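Local coordinates for protein phenol hydroxylase component phL (Pseudomonas stutzeri, PDB 3U52) that probably serves as the beta-type subunit of a multicomponent bacterial phenol hydroxylase, a monooxygenase that hydroxylates phenol, at residues A138-D143 and D209-L214. Sequence-based numbering, arbitrary orientation.
Sequences AKIAGD and DDWFEL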
ATOM      1  N   ALA D 138      13.761 -26.401 -11.910  1.00 19.47           N
ATOM      2  CA  ALA D 138      14.868 -25.453 -12.016  1.00 20.63           C
ATOM      3  C   ALA D 138      15.618 -25.570 -13.331  1.00 20.87           C
ATOM      4  O   ALA D 138      15.969 -24.543 -13.949  1.00 21.72           O
ATOM      5  CB  ALA D 138      15.863 -25.576 -10.841  1.00 21.36           C
ATOM      6  N   LYS D 139      15.923 -26.799 -13.728  1.00 20.60           N
ATOM      7  CA  LYS D 139      16.501 -27.040 -15.087  1.00 21.36           C
ATOM      8  C   LYS D 139      15.661 -26.409 -16.225  1.00 21.25           C
ATOM      9  O   LYS D 139      16.197 -25.675 -17.061  1.00 20.92           O
ATOM     10  CB  LYS D 139      16.798 -28.537 -15.295  1.00 19.80           C
ATOM     11  CG  LYS D 139      17.641 -28.947 -16.544  1.00 25.00           C
ATOM     12  CD  LYS D 139      16.700 -29.504 -17.605  1.00 30.98           C
ATOM     13  CE  LYS D 139      17.335 -30.462 -18.674  1.00 29.65           C
ATOM     14  NZ  LYS D 139      18.507 -29.896 -19.328  1.00 30.43           N
ATOM     15  N   ILE D 140      14.355 -26.661 -16.248  1.00 20.80           N
ATOM     16  CA  ILE D 140      13.508 -26.109 -17.320  1.00 20.33           C
ATOM     17  C   ILE D 140      13.525 -24.594 -17.239  1.00 21.36           C
ATOM     18  O   ILE D 140      13.673 -23.919 -18.265  1.00 22.23           O
ATOM     19  CB  ILE D 140      12.054 -26.718 -17.278  1.00 19.18           C
ATOM     20  CG1 ILE D 140      12.110 -28.222 -17.435  1.00 22.40           C
ATOM     21  CG2 ILE D 140      11.095 -26.110 -18.297  1.00 19.12           C
ATOM     22  CD1 ILE D 140      10.994 -28.942 -16.664  1.00 21.14           C
ATOM     23  N   ALA D 141      13.415 -24.029 -16.031  1.00 22.01           N
ATOM     24  CA  ALA D 141      13.314 -22.578 -15.919  1.00 21.48           C
ATOM     25  C   ALA D 141      14.593 -21.912 -16.517  1.00 21.99           C
ATOM     26  O   ALA D 141      14.551 -20.785 -17.083  1.00 22.55           O
ATOM     27  CB  ALA D 141      13.022 -22.141 -14.480  1.00 20.12           C
ATOM     28  N   GLY D 142      15.712 -22.616 -16.413  1.00 21.68           N
ATOM     29  CA  GLY D 142      16.968 -22.138 -16.952  1.00 24.42           C
ATOM     30  C   GLY D 142      17.106 -22.356 -18.455  1.00 24.94           C
ATOM     31  O   GLY D 142      17.906 -21.662 -19.091  1.00 25.53           O
ATOM     32  N   ASP D 143      16.379 -23.330 -19.011  1.00 24.55           N
ATOM     33  CA  ASP D 143      16.510 -23.731 -20.449  1.00 25.20           C
ATOM     34  C   ASP D 143      15.460 -23.200 -21.411  1.00 25.16           C
ATOM     35  O   ASP D 143      15.773 -23.005 -22.584  1.00 24.04           O
ATOM     36  CB  ASP D 143      16.529 -25.259 -20.606  1.00 26.71           C
ATOM     37  CG  ASP D 143      17.869 -25.874 -20.199  1.00 27.47           C
ATOM     38  OD1 ASP D 143      18.781 -25.133 -19.822  1.00 31.99           O
ATOM     39  OD2 ASP D 143      18.009 -27.101 -20.279  1.00 34.47           O
ATOM     40  N   ASP D 209      18.040 -34.487 -21.160  1.00 26.31           N
ATOM     41  CA  ASP D 209      18.549 -33.238 -21.764  1.00 27.76           C
ATOM     42  C   ASP D 209      17.463 -32.302 -22.300  1.00 26.40           C
ATOM     43  O   ASP D 209      17.596 -31.076 -22.219  1.00 27.19           O
ATOM     44  CB  ASP D 209      19.463 -33.545 -22.981  1.00 29.06           C
ATOM     45  CG  ASP D 209      20.845 -34.089 -22.591  1.00 34.54           C
ATOM     46  OD1 ASP D 209      21.417 -33.654 -21.554  1.00 36.89           O
ATOM     47  OD2 ASP D 209      21.355 -34.952 -23.347  1.00 38.45           O
ATOM     48  N   ASP D 210      16.458 -32.858 -22.951  1.00 25.45           N
ATOM     49  CA  ASP D 210      15.431 -32.079 -23.656  1.00 24.55           C
ATOM     50  C   ASP D 210      14.464 -31.528 -22.622  1.00 23.52           C
ATOM     51  O   ASP D 210      13.812 -32.319 -21.900  1.00 24.96           O
ATOM     52  CB  ASP D 210      14.659 -32.985 -24.638  1.00 24.43           C
ATOM     53  CG  ASP D 210      13.724 -32.201 -25.546  1.00 26.58           C
ATOM     54  OD1 ASP D 210      12.892 -31.425 -25.028  1.00 23.65           O
ATOM     55  OD2 ASP D 210      13.822 -32.326 -26.798  1.00 24.48           O
ATOM     56  N   TRP D 211      14.335 -30.203 -22.540  1.00 21.95           N
ATOM     57  CA  TRP D 211      13.560 -29.662 -21.411  1.00 21.25           C
ATOM     58  C   TRP D 211      12.063 -29.928 -21.572  1.00 20.89           C
ATOM     59  O   TRP D 211      11.329 -30.132 -20.577  1.00 21.44           O
ATOM     60  CB  TRP D 211      13.876 -28.193 -21.150  1.00 19.79           C
ATOM     61  CG  TRP D 211      13.457 -27.202 -22.217  1.00 20.06           C
ATOM     62  CD1 TRP D 211      14.262 -26.653 -23.170  1.00 19.22           C
ATOM     63  CD2 TRP D 211      12.151 -26.623 -22.416  1.00 20.08           C
ATOM     64  NE1 TRP D 211      13.541 -25.783 -23.964  1.00 20.66           N
ATOM     65  CE2 TRP D 211      12.245 -25.743 -23.529  1.00 19.75           C
ATOM     66  CE3 TRP D 211      10.920 -26.763 -21.771  1.00 20.23           C
ATOM     67  CZ2 TRP D 211      11.155 -24.954 -23.982  1.00 19.45           C
ATOM     68  CZ3 TRP D 211       9.821 -25.987 -22.235  1.00 21.08           C
ATOM     69  CH2 TRP D 211       9.955 -25.120 -23.342  1.00 20.11           C
ATOM     70  N   PHE D 212      11.568 -29.916 -22.797  1.00 20.79           N
ATOM     71  CA  PHE D 212      10.152 -30.242 -22.951  1.00 21.73           C
ATOM     72  C   PHE D 212       9.839 -31.712 -22.659  1.00 21.63           C
ATOM     73  O   PHE D 212       8.853 -32.012 -21.979  1.00 20.48           O
ATOM     74  CB  PHE D 212       9.524 -29.793 -24.273  1.00 22.58           C
ATOM     75  CG  PHE D 212       8.035 -29.605 -24.149  1.00 22.89           C
ATOM     76  CD1 PHE D 212       7.519 -28.354 -23.827  1.00 24.28           C
ATOM     77  CD2 PHE D 212       7.148 -30.707 -24.247  1.00 21.87           C
ATOM     78  CE1 PHE D 212       6.120 -28.162 -23.662  1.00 25.01           C
ATOM     79  CE2 PHE D 212       5.760 -30.547 -24.072  1.00 24.62           C
ATOM     80  CZ  PHE D 212       5.234 -29.254 -23.800  1.00 24.63           C
ATOM     81  N   GLU D 213      10.722 -32.610 -23.109  1.00 21.13           N
ATOM     82  CA  GLU D 213      10.632 -34.013 -22.689  1.00 22.11           C
ATOM     83  C   GLU D 213      10.559 -34.049 -21.158  1.00 22.06           C
ATOM     84  O   GLU D 213       9.694 -34.705 -20.587  1.00 22.63           O
ATOM     85  CB  GLU D 213      11.832 -34.841 -23.191  1.00 22.55           C
ATOM     86  CG  GLU D 213      11.687 -36.349 -22.901  1.00 23.14           C
ATOM     87  CD  GLU D 213      12.912 -37.175 -23.275  1.00 26.56           C
ATOM     88  OE1 GLU D 213      12.904 -38.385 -22.916  1.00 28.71           O
ATOM     89  OE2 GLU D 213      13.848 -36.652 -23.929  1.00 23.80           O
ATOM     90  N   LEU D 214      11.458 -33.305 -20.501  1.00 22.33           N
ATOM     91  CA  LEU D 214      11.482 -33.246 -19.044  1.00 23.29           C
ATOM     92  C   LEU D 214      10.192 -32.704 -18.413  1.00 22.86           C
ATOM     93  O   LEU D 214       9.688 -33.302 -17.453  1.00 22.91           O
ATOM     94  CB  LEU D 214      12.691 -32.441 -18.540  1.00 23.83           C
ATOM     95  CG  LEU D 214      13.042 -32.605 -17.067  1.00 24.40           C
ATOM     96  CD1 LEU D 214      13.142 -34.031 -16.581  1.00 21.11           C
ATOM     97  CD2 LEU D 214      14.309 -31.834 -16.792  1.00 26.29           C
TER
HETATM   98  O   HOH W   1      14.804 -23.738 -25.218  1.00 26.58           O
HETATM   99  O   HOH W   2      16.947 -28.312 -22.540  1.00 38.18           O
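The last turn of helix 126-143 meets the capped first turn of helix 211-240: Ile140 packs on both Trp211 and Leu214, Asp143 on Trp211 and Lys139 on Leu214. Ile140 CG2 lies obliquely against the Trp211 ring, 3.5 Å from Trp211 CE3. Asp143 CB touches Trp211 CD1 at 3.7 Å. Trp211 CG sits between its backbone N and carbonyl carbon (chi1 67°), which turns the indole toward helix 126-143. Trp211 NE1 donates its N-H to a water at 2.7 Å, and that water donates to Asp143 O. Lys139 bends at chi2, and Lys139 CD presses tightly on Leu214 CD2 at 3.4 Å. Lys139 NZ forms a salt bridge with Asp143 OD2 at 3.0 Å, nearly along the C-O axis, and a weak hydrogen bond to Asp209 O. With an alanine at Lys139, Asp143 OD2 is likely to lose this salt bridge and Leu214 CD2 the carbon chain that packs on it. Asp210 is the N-cap of helix 211-240: its OD1 accepts from Glu213 N, from above the carboxylate plane, and also hydrogen-bonds with Thr63 OG1. Trp70 and Val149 also touch Trp211. Two helix ends, one N-capped, thus pack together inside the all-helical fold of the methane/phenol/alkene hydroxylase family.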